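Local coordinates for trwC protein (Escherichia coli, PDB 1QX0), which is a conjugative relaxase of plasmid transfer, this chain being its amino-terminal, DNA-binding and metal-binding relaxase domain, which probably nicks one strand at the plasmid's transfer origin, at residues B[16-21]-B[146-151]; B[86-91]-B[162-167]; B[105-110]-B[158-163]. One frame throughout, in Å; residues are numbered along the deposited sequence.

Interaction 1 (B[16-21]-B[146-151]); sequences ASYYED and GKFRHE. With ZN (zinc ion), chain D.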
loop_
_atom_site.group_PDB
_atom_site.type_symbol
_atom_site.label_atom_id
_atom_site.label_comp_id
_atom_site.label_asym_id
_atom_site.label_seq_id
_atom_site.Cartn_x
_atom_site.Cartn_y
_atom_site.Cartn_z
ATOM N N ALA B 16 12.781 -1.442 2.915
ATOM C CA ALA B 16 13.538 -2.517 2.296
ATOM C C ALA B 16 13.139 -3.908 2.811
ATOM O O ALA B 16 13.484 -4.919 2.198
ATOM C CB ALA B 16 15.017 -2.279 2.481
ATOM N N SER B 17 12.419 -3.957 3.930
ATOM C CA SER B 17 11.920 -5.231 4.474
ATOM C C SER B 17 10.489 -5.557 4.015
ATOM O O SER B 17 9.865 -6.488 4.522
ATOM C CB SER B 17 11.996 -5.230 5.997
ATOM O OG SER B 17 10.819 -4.667 6.553
ATOM N N TYR B 18 9.972 -4.784 3.060
ATOM C CA TYR B 18 8.698 -5.097 2.427
ATOM C C TYR B 18 8.786 -6.375 1.582
ATOM O O TYR B 18 7.828 -6.778 0.942
ATOM C CB TYR B 18 8.177 -3.892 1.647
ATOM C CG TYR B 18 7.649 -2.784 2.539
ATOM C CD1 TYR B 18 7.098 -3.068 3.804
ATOM C CD2 TYR B 18 7.701 -1.450 2.129
ATOM C CE1 TYR B 18 6.614 -2.044 4.633
ATOM C CE2 TYR B 18 7.218 -0.413 2.945
ATOM C CZ TYR B 18 6.679 -0.715 4.192
ATOM O OH TYR B 18 6.205 0.304 4.997
ATOM N N TYR B 19 9.950 -7.021 1.628
ATOM C CA TYR B 19 10.120 -8.416 1.200
ATOM C C TYR B 19 9.674 -9.440 2.256
ATOM O O TYR B 19 9.255 -10.548 1.910
ATOM C CB TYR B 19 11.586 -8.689 0.872
ATOM C CG TYR B 19 12.046 -8.049 -0.405
ATOM C CD1 TYR B 19 12.448 -6.717 -0.424
ATOM C CD2 TYR B 19 12.079 -8.770 -1.598
ATOM C CE1 TYR B 19 12.876 -6.114 -1.600
ATOM C CE2 TYR B 19 12.500 -8.178 -2.785
ATOM C CZ TYR B 19 12.894 -6.851 -2.772
ATOM O OH TYR B 19 13.322 -6.246 -3.924
ATOM N N GLU B 20 9.759 -9.065 3.531
ATOM C CA GLU B 20 9.659 -10.025 4.636
ATOM C C GLU B 20 8.313 -10.760 4.778
ATOM O O GLU B 20 8.300 -11.995 4.806
ATOM C CB GLU B 20 10.116 -9.391 5.951
ATOM C CG GLU B 20 11.605 -9.066 5.975
ATOM C CD GLU B 20 12.216 -9.204 7.360
ATOM O OE1 GLU B 20 13.287 -9.853 7.485
ATOM O OE2 GLU B 20 11.624 -8.658 8.327
ATOM N N ASP B 21 7.195 -10.033 4.866
ATOM C CA ASP B 21 5.878 -10.687 4.793
ATOM C C ASP B 21 5.584 -10.979 3.325
ATOM O O ASP B 21 4.841 -10.251 2.672
ATOM C CB ASP B 21 4.769 -9.823 5.438
ATOM C CG ASP B 21 3.357 -10.469 5.367
ATOM O OD1 ASP B 21 2.435 -9.915 6.010
ATOM O OD2 ASP B 21 3.058 -11.491 4.704
ATOM N N GLY B 146 8.338 0.421 -6.611
ATOM C CA GLY B 146 8.462 -0.978 -6.204
ATOM C C GLY B 146 7.219 -1.358 -5.427
ATOM O O GLY B 146 6.919 -0.764 -4.404
ATOM N N LYS B 147 6.485 -2.331 -5.937
ATOM C CA LYS B 147 5.239 -2.782 -5.348
ATOM C C LYS B 147 5.455 -4.103 -4.616
ATOM O O LYS B 147 6.031 -5.049 -5.178
ATOM C CB LYS B 147 4.200 -2.988 -6.451
ATOM C CG LYS B 147 3.900 -1.771 -7.333
ATOM C CD LYS B 147 2.722 -2.112 -8.267
ATOM C CE LYS B 147 3.170 -2.931 -9.482
ATOM N NZ LYS B 147 2.020 -3.257 -10.443
ATOM N N PHE B 148 4.975 -4.167 -3.368
ATOM C CA PHE B 148 5.137 -5.344 -2.511
ATOM C C PHE B 148 3.782 -5.794 -1.976
ATOM O O PHE B 148 3.198 -5.166 -1.085
ATOM C CB PHE B 148 6.138 -5.047 -1.374
ATOM C CG PHE B 148 7.450 -4.508 -1.870
ATOM C CD1 PHE B 148 7.647 -3.125 -2.019
ATOM C CD2 PHE B 148 8.478 -5.380 -2.254
ATOM C CE1 PHE B 148 8.867 -2.619 -2.506
ATOM C CE2 PHE B 148 9.685 -4.887 -2.746
ATOM C CZ PHE B 148 9.865 -3.488 -2.892
ATOM N N ARG B 149 3.272 -6.874 -2.553
ATOM C CA ARG B 149 1.979 -7.420 -2.155
ATOM C C ARG B 149 2.137 -8.359 -0.953
ATOM O O ARG B 149 3.028 -9.218 -0.922
ATOM C CB ARG B 149 1.309 -8.146 -3.326
ATOM C CG ARG B 149 -0.172 -8.467 -3.079
ATOM C CD ARG B 149 -0.839 -9.391 -4.082
ATOM N NE ARG B 149 -0.171 -10.668 -4.121
ATOM C CZ ARG B 149 0.303 -11.250 -5.219
ATOM N NH1 ARG B 149 0.905 -12.420 -5.110
ATOM N NH2 ARG B 149 0.153 -10.700 -6.420
ATOM N N HIS B 150 1.254 -8.181 0.030
ATOM C CA HIS B 150 1.297 -8.907 1.293
ATOM C C HIS B 150 -0.077 -9.488 1.575
ATOM O O HIS B 150 -1.057 -9.029 1.015
ATOM C CB HIS B 150 1.669 -7.933 2.402
ATOM C CG HIS B 150 3.095 -7.471 2.349
ATOM N ND1 HIS B 150 3.606 -6.547 3.229
ATOM C CD2 HIS B 150 4.128 -7.834 1.549
ATOM C CE1 HIS B 150 4.889 -6.354 2.969
ATOM N NE2 HIS B 150 5.230 -7.126 1.955
ATOM N N GLU B 151 -0.150 -10.475 2.477
ATOM C CA GLU B 151 -1.388 -11.228 2.679
ATOM C C GLU B 151 -1.910 -11.276 4.106
ATOM O O GLU B 151 -2.991 -11.813 4.332
ATOM C CB GLU B 151 -1.245 -12.667 2.123
ATOM C CG GLU B 151 -0.816 -12.730 0.666
ATOM C CD GLU B 151 -0.632 -14.153 0.132
ATOM O OE1 GLU B 151 -0.709 -15.118 0.937
ATOM O OE2 GLU B 151 -0.415 -14.299 -1.110
HETATM ZN ZN ZN D . 2.496 -5.320 4.483
HETATM O O HOH W 1 1.925 -4.328 6.699
#

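Interaction 2 (B[86-91]-B[162-167]); sequences LTFSAP and THAVIL. With ZN (zinc ion), chain D; nucleotides of chain A.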
loop_
_atom_site.group_PDB
_atom_site.type_symbol
_atom_site.label_atom_id
_atom_site.label_comp_id
_atom_site.label_asym_id
_atom_site.label_seq_id
_atom_site.Cartn_x
_atom_site.Cartn_y
_atom_site.Cartn_z
ATOM N N LEU B 86 2.460 4.135 -0.785
ATOM C CA LEU B 86 1.017 4.140 -0.931
ATOM C C LEU B 86 0.540 2.703 -0.666
ATOM O O LEU B 86 0.874 1.783 -1.413
ATOM C CB LEU B 86 0.589 4.633 -2.312
ATOM C CG LEU B 86 0.995 5.994 -2.900
ATOM C CD1 LEU B 86 0.154 6.256 -4.123
ATOM C CD2 LEU B 86 0.807 7.155 -1.954
ATOM N N THR B 87 -0.207 2.505 0.415
ATOM C CA THR B 87 -0.530 1.143 0.827
ATOM C C THR B 87 -1.985 0.896 0.469
ATOM O O THR B 87 -2.863 1.546 1.014
ATOM C CB THR B 87 -0.227 0.941 2.351
ATOM O OG1 THR B 87 1.195 1.083 2.596
ATOM C CG2 THR B 87 -0.583 -0.482 2.826
ATOM N N PHE B 88 -2.235 -0.021 -0.469
ATOM C CA PHE B 88 -3.613 -0.317 -0.900
ATOM C C PHE B 88 -4.140 -1.552 -0.183
ATOM O O PHE B 88 -3.518 -2.617 -0.262
ATOM C CB PHE B 88 -3.624 -0.622 -2.395
ATOM C CG PHE B 88 -3.260 0.545 -3.254
ATOM C CD1 PHE B 88 -1.919 0.877 -3.481
ATOM C CD2 PHE B 88 -4.256 1.300 -3.869
ATOM C CE1 PHE B 88 -1.579 1.963 -4.301
ATOM C CE2 PHE B 88 -3.918 2.382 -4.675
ATOM C CZ PHE B 88 -2.573 2.721 -4.888
ATOM N N SER B 89 -5.296 -1.439 0.474
ATOM C CA SER B 89 -5.826 -2.568 1.269
ATOM C C SER B 89 -7.191 -2.932 0.815
ATOM O O SER B 89 -8.055 -2.068 0.748
ATOM C CB SER B 89 -5.882 -2.196 2.751
ATOM O OG SER B 89 -4.566 -1.970 3.211
ATOM N N ALA B 90 -7.408 -4.219 0.521
ATOM C CA ALA B 90 -8.725 -4.684 0.121
ATOM C C ALA B 90 -9.663 -4.700 1.322
ATOM O O ALA B 90 -9.200 -4.834 2.442
ATOM C CB ALA B 90 -8.635 -6.088 -0.471
ATOM N N PRO B 91 -10.969 -4.574 1.063
ATOM C CA PRO B 91 -12.003 -4.890 2.040
ATOM C C PRO B 91 -11.820 -6.311 2.570
ATOM O O PRO B 91 -11.397 -7.158 1.804
ATOM C CB PRO B 91 -13.303 -4.847 1.223
ATOM C CG PRO B 91 -12.966 -4.172 -0.130
ATOM C CD PRO B 91 -11.515 -4.084 -0.222
ATOM N N THR B 162 -1.152 -4.113 -0.650
ATOM C CA THR B 162 0.081 -3.882 -1.409
ATOM C C THR B 162 0.737 -2.555 -1.015
ATOM O O THR B 162 0.082 -1.523 -0.990
ATOM C CB THR B 162 -0.214 -3.833 -2.940
ATOM O OG1 THR B 162 -0.680 -5.115 -3.425
ATOM C CG2 THR B 162 1.050 -3.559 -3.720
ATOM N N HIS B 163 2.035 -2.589 -0.752
ATOM C CA HIS B 163 2.800 -1.391 -0.475
ATOM C C HIS B 163 3.396 -0.965 -1.787
ATOM O O HIS B 163 4.270 -1.652 -2.332
ATOM C CB HIS B 163 3.935 -1.656 0.500
ATOM C CG HIS B 163 3.488 -2.130 1.839
ATOM N ND1 HIS B 163 3.137 -1.268 2.855
ATOM C CD2 HIS B 163 3.382 -3.382 2.350
ATOM C CE1 HIS B 163 2.816 -1.972 3.928
ATOM N NE2 HIS B 163 2.959 -3.255 3.647
ATOM N N ALA B 164 2.902 0.143 -2.304
ATOM C CA ALA B 164 3.459 0.717 -3.515
ATOM C C ALA B 164 4.450 1.753 -3.036
ATOM O O ALA B 164 4.064 2.837 -2.613
ATOM C CB ALA B 164 2.358 1.341 -4.389
ATOM N N VAL B 165 5.726 1.390 -3.066
ATOM C CA VAL B 165 6.771 2.296 -2.645
ATOM C C VAL B 165 7.229 3.137 -3.859
ATOM O O VAL B 165 7.923 2.631 -4.738
ATOM C CB VAL B 165 7.957 1.514 -1.995
ATOM C CG1 VAL B 165 9.079 2.460 -1.602
ATOM C CG2 VAL B 165 7.475 0.739 -0.759
ATOM N N ILE B 166 6.829 4.412 -3.884
ATOM C CA ILE B 166 7.245 5.368 -4.900
ATOM C C ILE B 166 8.590 5.960 -4.538
ATOM O O ILE B 166 8.736 6.620 -3.509
ATOM C CB ILE B 166 6.210 6.497 -5.084
ATOM C CG1 ILE B 166 4.861 5.949 -5.604
ATOM C CG2 ILE B 166 6.728 7.507 -6.066
ATOM C CD1 ILE B 166 3.707 6.953 -5.396
ATOM N N LEU B 167 9.600 5.726 -5.361
ATOM C CA LEU B 167 10.893 6.305 -5.021
ATOM C C LEU B 167 10.884 7.834 -5.188
ATOM O O LEU B 167 10.107 8.392 -5.964
ATOM C CB LEU B 167 12.039 5.569 -5.728
ATOM C CG LEU B 167 11.999 4.180 -5.049
ATOM C CD1 LEU B 167 11.512 3.029 -5.940
ATOM C CD2 LEU B 167 13.288 3.826 -4.329
HETATM ZN ZN ZN D . 2.496 -5.320 4.483
ATOM P P DT A 23 -14.044 -2.186 8.087
ATOM O OP1 DT A 23 -14.813 -3.081 7.203
ATOM O OP2 DT A 23 -14.603 -1.730 9.399
ATOM O "O5'" DT A 23 -12.625 -2.849 8.299
ATOM C "C5'" DT A 23 -12.519 -4.179 8.877
ATOM C "C4'" DT A 23 -11.229 -4.860 8.431
ATOM O "O4'" DT A 23 -11.156 -4.757 6.998
ATOM C "C3'" DT A 23 -9.921 -4.235 8.906
ATOM O "O3'" DT A 23 -8.901 -5.223 8.947
ATOM C "C2'" DT A 23 -9.502 -3.257 7.824
ATOM C "C1'" DT A 23 -10.032 -3.991 6.602
ATOM N N1 DT A 23 -10.343 -3.088 5.434
ATOM C C2 DT A 23 -9.278 -2.729 4.635
ATOM O O2 DT A 23 -8.134 -3.082 4.827
ATOM N N3 DT A 23 -9.580 -1.912 3.583
ATOM C C4 DT A 23 -10.832 -1.436 3.247
ATOM O O4 DT A 23 -10.979 -0.715 2.269
ATOM C C5 DT A 23 -11.913 -1.843 4.102
ATOM C C7 DT A 23 -13.300 -1.328 3.813
ATOM C C6 DT A 23 -11.629 -2.641 5.158
HETATM O O HOH W 1 1.925 -4.328 6.699
#

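Interaction 3 (B[105-110]-B[158-163]); sequences EIIKAH and PQLHTH. With ZN (zinc ion), chain D; nucleotides of chain A.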
loop_
_atom_site.group_PDB
_atom_site.type_symbol
_atom_site.label_atom_id
_atom_site.label_comp_id
_atom_site.label_asym_id
_atom_site.label_seq_id
_atom_site.Cartn_x
_atom_site.Cartn_y
_atom_site.Cartn_z
ATOM N N GLU B 105 -8.021 -15.428 -8.702
ATOM C CA GLU B 105 -8.484 -14.356 -9.596
ATOM C C GLU B 105 -8.701 -13.064 -8.833
ATOM O O GLU B 105 -8.574 -11.987 -9.390
ATOM C CB GLU B 105 -9.789 -14.719 -10.326
ATOM C CG GLU B 105 -9.788 -15.937 -11.246
ATOM C CD GLU B 105 -8.418 -16.319 -11.756
ATOM O OE1 GLU B 105 -7.857 -15.561 -12.603
ATOM O OE2 GLU B 105 -7.911 -17.380 -11.305
ATOM N N ILE B 106 -9.004 -13.188 -7.545
ATOM C CA ILE B 106 -9.168 -12.021 -6.699
ATOM C C ILE B 106 -7.825 -11.332 -6.455
ATOM O O ILE B 106 -7.753 -10.109 -6.472
ATOM C CB ILE B 106 -9.905 -12.383 -5.413
ATOM C CG1 ILE B 106 -11.330 -12.805 -5.770
ATOM C CG2 ILE B 106 -9.875 -11.191 -4.433
ATOM C CD1 ILE B 106 -12.252 -13.017 -4.594
ATOM N N ILE B 107 -6.757 -12.112 -6.292
ATOM C CA ILE B 107 -5.402 -11.548 -6.216
ATOM C C ILE B 107 -5.121 -10.682 -7.445
ATOM O O ILE B 107 -4.655 -9.549 -7.342
ATOM C CB ILE B 107 -4.323 -12.658 -6.096
ATOM C CG1 ILE B 107 -4.567 -13.551 -4.887
ATOM C CG2 ILE B 107 -2.904 -12.030 -5.949
ATOM C CD1 ILE B 107 -4.632 -12.801 -3.572
ATOM N N LYS B 108 -5.418 -11.218 -8.616
ATOM C CA LYS B 108 -5.185 -10.509 -9.858
ATOM C C LYS B 108 -6.104 -9.267 -9.929
ATOM O O LYS B 108 -5.671 -8.175 -10.316
ATOM C CB LYS B 108 -5.359 -11.456 -11.061
ATOM C CG LYS B 108 -4.762 -10.891 -12.401
ATOM C CD LYS B 108 -4.957 -11.844 -13.583
ATOM C CE LYS B 108 -4.338 -13.232 -13.321
ATOM N NZ LYS B 108 -4.680 -14.177 -14.428
ATOM N N ALA B 109 -7.353 -9.433 -9.506
ATOM C CA ALA B 109 -8.275 -8.316 -9.413
ATOM C C ALA B 109 -7.631 -7.175 -8.625
ATOM O O ALA B 109 -7.682 -6.020 -9.052
ATOM C CB ALA B 109 -9.567 -8.752 -8.778
ATOM N N HIS B 110 -7.008 -7.516 -7.490
ATOM C CA HIS B 110 -6.418 -6.544 -6.603
ATOM C C HIS B 110 -5.214 -5.890 -7.229
ATOM O O HIS B 110 -5.109 -4.655 -7.219
ATOM C CB HIS B 110 -6.027 -7.225 -5.303
ATOM C CG HIS B 110 -5.144 -6.408 -4.424
ATOM N ND1 HIS B 110 -5.639 -5.455 -3.558
ATOM C CD2 HIS B 110 -3.801 -6.418 -4.253
ATOM C CE1 HIS B 110 -4.635 -4.908 -2.894
ATOM N NE2 HIS B 110 -3.513 -5.475 -3.295
ATOM N N PRO B 158 -6.268 -12.696 7.537
ATOM C CA PRO B 158 -6.119 -12.521 6.089
ATOM C C PRO B 158 -6.295 -10.997 5.827
ATOM O O PRO B 158 -7.218 -10.403 6.384
ATOM C CB PRO B 158 -7.270 -13.344 5.522
ATOM C CG PRO B 158 -7.664 -14.237 6.608
ATOM C CD PRO B 158 -7.409 -13.555 7.895
ATOM N N GLN B 159 -5.393 -10.388 5.069
ATOM C CA GLN B 159 -5.353 -8.932 4.899
ATOM C C GLN B 159 -4.600 -8.616 3.604
ATOM O O GLN B 159 -3.392 -8.391 3.623
ATOM C CB GLN B 159 -4.650 -8.269 6.112
ATOM C CG GLN B 159 -4.588 -6.731 6.086
ATOM C CD GLN B 159 -5.962 -6.032 5.916
ATOM O OE1 GLN B 159 -7.047 -6.649 6.027
ATOM N NE2 GLN B 159 -5.905 -4.748 5.650
ATOM N N LEU B 160 -5.307 -8.681 2.474
ATOM C CA LEU B 160 -4.674 -8.491 1.184
ATOM C C LEU B 160 -4.365 -7.016 1.066
ATOM O O LEU B 160 -5.271 -6.173 1.004
ATOM C CB LEU B 160 -5.584 -8.961 0.021
ATOM C CG LEU B 160 -5.125 -8.887 -1.456
ATOM C CD1 LEU B 160 -3.842 -9.657 -1.713
ATOM C CD2 LEU B 160 -6.204 -9.492 -2.333
ATOM N N HIS B 161 -3.082 -6.702 1.038
ATOM C CA HIS B 161 -2.646 -5.317 0.825
ATOM C C HIS B 161 -1.367 -5.244 0.032
ATOM O O HIS B 161 -0.571 -6.191 0.063
ATOM C CB HIS B 161 -2.479 -4.586 2.167
ATOM C CG HIS B 161 -1.426 -5.158 3.056
ATOM N ND1 HIS B 161 -1.650 -6.245 3.884
ATOM C CD2 HIS B 161 -0.149 -4.762 3.290
ATOM C CE1 HIS B 161 -0.555 -6.492 4.585
ATOM N NE2 HIS B 161 0.369 -5.608 4.238
ATOM N N THR B 162 -1.152 -4.113 -0.650
ATOM C CA THR B 162 0.081 -3.882 -1.409
ATOM C C THR B 162 0.737 -2.555 -1.015
ATOM O O THR B 162 0.082 -1.523 -0.990
ATOM C CB THR B 162 -0.214 -3.833 -2.940
ATOM O OG1 THR B 162 -0.680 -5.115 -3.425
ATOM C CG2 THR B 162 1.050 -3.559 -3.720
ATOM N N HIS B 163 2.035 -2.589 -0.752
ATOM C CA HIS B 163 2.800 -1.391 -0.475
ATOM C C HIS B 163 3.396 -0.965 -1.787
ATOM O O HIS B 163 4.270 -1.652 -2.332
ATOM C CB HIS B 163 3.935 -1.656 0.500
ATOM C CG HIS B 163 3.488 -2.130 1.839
ATOM N ND1 HIS B 163 3.137 -1.268 2.855
ATOM C CD2 HIS B 163 3.382 -3.382 2.350
ATOM C CE1 HIS B 163 2.816 -1.972 3.928
ATOM N NE2 HIS B 163 2.959 -3.255 3.647
HETATM ZN ZN ZN D . 2.496 -5.320 4.483
ATOM P P DT A 23 -14.044 -2.186 8.087
ATOM O OP1 DT A 23 -14.813 -3.081 7.203
ATOM O OP2 DT A 23 -14.603 -1.730 9.399
ATOM O "O5'" DT A 23 -12.625 -2.849 8.299
ATOM C "C5'" DT A 23 -12.519 -4.179 8.877
ATOM C "C4'" DT A 23 -11.229 -4.860 8.431
ATOM O "O4'" DT A 23 -11.156 -4.757 6.998
ATOM C "C3'" DT A 23 -9.921 -4.235 8.906
ATOM O "O3'" DT A 23 -8.901 -5.223 8.947
ATOM C "C2'" DT A 23 -9.502 -3.257 7.824
ATOM C "C1'" DT A 23 -10.032 -3.991 6.602
ATOM N N1 DT A 23 -10.343 -3.088 5.434
ATOM C C2 DT A 23 -9.278 -2.729 4.635
ATOM O O2 DT A 23 -8.134 -3.082 4.827
ATOM N N3 DT A 23 -9.580 -1.912 3.583
ATOM C C4 DT A 23 -10.832 -1.436 3.247
ATOM O O4 DT A 23 -10.979 -0.715 2.269
ATOM C C5 DT A 23 -11.913 -1.843 4.102
ATOM C C7 DT A 23 -13.300 -1.328 3.813
ATOM C C6 DT A 23 -11.629 -2.641 5.158
HETATM O O HOH W 1 1.925 -4.328 6.699
#

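Interaction 1 (B[16-21]-B[146-151])
His-150 uses its two ring nitrogens in different ways: ND1 binds the zinc ion at 2.1 Å, while NE2 donates to the backbone oxygen of Tyr-18, with NE2 and O 2.8 Å apart. The N-H points fairly straight at the oxygen (163°), which lies close to the imidazole plane, although the nitrogen stands well above the carbonyl plane and so misses a lone pair. With metal on one nitrogen and carbonyl on the other, ring rotation is fixed. Asp-21 closes one face: its CB sits over the ring centre, 4.1 Å from the centroid of the His-150 ring, and its carboxylate is stacked nearly parallel to the imidazole, the planes 13° apart. OD1 of Asp-21 bonds to Thr-152 OG1; Asp-21 is poorly ordered, so the exact stacking is uncertain.

Two residues earlier on the strand, Phe-148 turns its CG away from its own carbonyl carbon (chi1 -53°), bringing the ring under the turn formed by Ser-17 to Glu-20. CB of Tyr-18 makes a CH-pi contact over the face of the Phe-148 ring, 4.1 Å from its centroid. Phe-148 CE2 stands over one face of the Tyr-19 ring, off-centre and 3.6 Å from Tyr-19 CE1, with the two rings oblique. Replacing Phe-148 by an alanine would probably open a gap beneath Tyr-18 CB and Tyr-19, and could let the loop carrying the carbonyl that holds His-150 shift. The Tyr-18 ring itself runs on to stack with His-163.

A histidine on a strand, locked by a loop carbonyl and joined at the metal by His-161 and His-163, belongs to the three-histidine metal site of HUH-type relaxases.

Interaction 2 (B[86-91]-B[162-167])
The backbone oxygen of Thr-162 takes one hydrogen bond and one CA-H...O contact from the facing strand: Phe-88 N donates to Thr-162 O at 2.8 Å, and Thr-87 CA lies 3.3 Å from the same oxygen. Thr-162 N returns a bond to Phe-88 O, and Leu-86 and Ala-164 exchange an equivalent pair, of which Leu-86 N to Ala-164 O is almost perfectly straight at 178°. Strands 86-89 and 162-167 therefore run antiparallel, their directions 161° apart, with Thr-87 and His-163 as the non-hydrogen-bonded pair between two hydrogen-bonded ones.

The sheet face carrying Leu-86, Phe-88 and Ala-164 is largely apolar, Thr-162 being the polar member, its hydroxyl bonded to His-110. The Phe-88 ring is met at its edge by the Ala-164 methyl, Phe-88 CE1 to Ala-164 CB being 4.0 Å, and Leu-86 CG touches Ile-166 CD1 at 3.8 Å; Val-114 and Leu-118 of helix 104-122 extend the packing around Phe-88.

On the other face Thr-87 and His-163 lie side by side. OG1 of Thr-87 swings away from its own carbonyl carbon (chi1 -64°) and receives a weak, bent bond from His-163 ND1, the two atoms 3.1 Å apart. The principal partner of that nitrogen is Asp-85 OD2, while NE2 binds the zinc ion at 2.3 Å. Beyond the strand end, N3 of the thymine DT23 of chain A donates to Ser-89 O.

Asp-85, with a weak addition from Thr-87, forms a second shell behind His-163; it would probably keep the proton on ND1 and strengthen NE2 as a metal ligand.

Interaction 3 (B[105-110]-B[158-163])
Leu-160 sets its CG over the centre of the His-110 imidazole, 3.9 Å from the ring centroid and 11° from the ring normal, a CH-pi contact between strand 158-163 and helix 105-110. CG of Leu-160 lies opposite its backbone nitrogen (chi1 -179°), and that extension also carries CD1 to Ile-107, where the Leu-160 CD1 and Ile-107 CD1 methyls meet at 3.7 Å. At its edge the same imidazole bonds to Thr-162: His-110 NE2 and Thr-162 OG1 are 2.9 Å apart, the hydroxyl lying in the ring plane. Its remaining nitrogen, ND1, bonds to Tyr-196 OH of helix 189-207, so both nitrogens of this buried ring have partners.

The strand's alternate residues turn the opposite way. His-161 binds the zinc ion through NE2 at 2.2 Å, and its ND1 donates to the backbone oxygen of Gln-159, 2.8 Å away, which orients the ring. Gln-159 NE2 in turn donates to O2 of the thymine DT23 of chain A at 2.9 Å, while its OE1 takes a bond from Lys-92.

Chemically, the strand is two-sided: Leu-160 and Thr-162 fasten it to the helix, whereas Gln-159 and His-161 present amide and imidazole nitrogens to DNA and metal.

Overall arrangement
Strand 158-171 carries one side of interactions 2 and 3 and is paired with strand 145-152 of interaction 1; the contact centres lie about 10 to 12 Å apart. That pairing runs through His-150 N to His-161 O (2.7 Å) and Phe-148 N to His-163 O (2.8 Å). Strand 81-89 of interaction 2 lies along the other edge, and just past its end Ala-90 N and Leu-160 O are 2.9 Å apart, a probable hydrogen bond. Interaction 1 gives the zinc ligand His-150, interaction 3 His-161, and His-163 is shared by interactions 2 and 3. DT23 of chain A bridges 86-91 and 158-163. Helix 104-122 backs the sheet face turned from the metal, while loop 16-21 lies on the metal side.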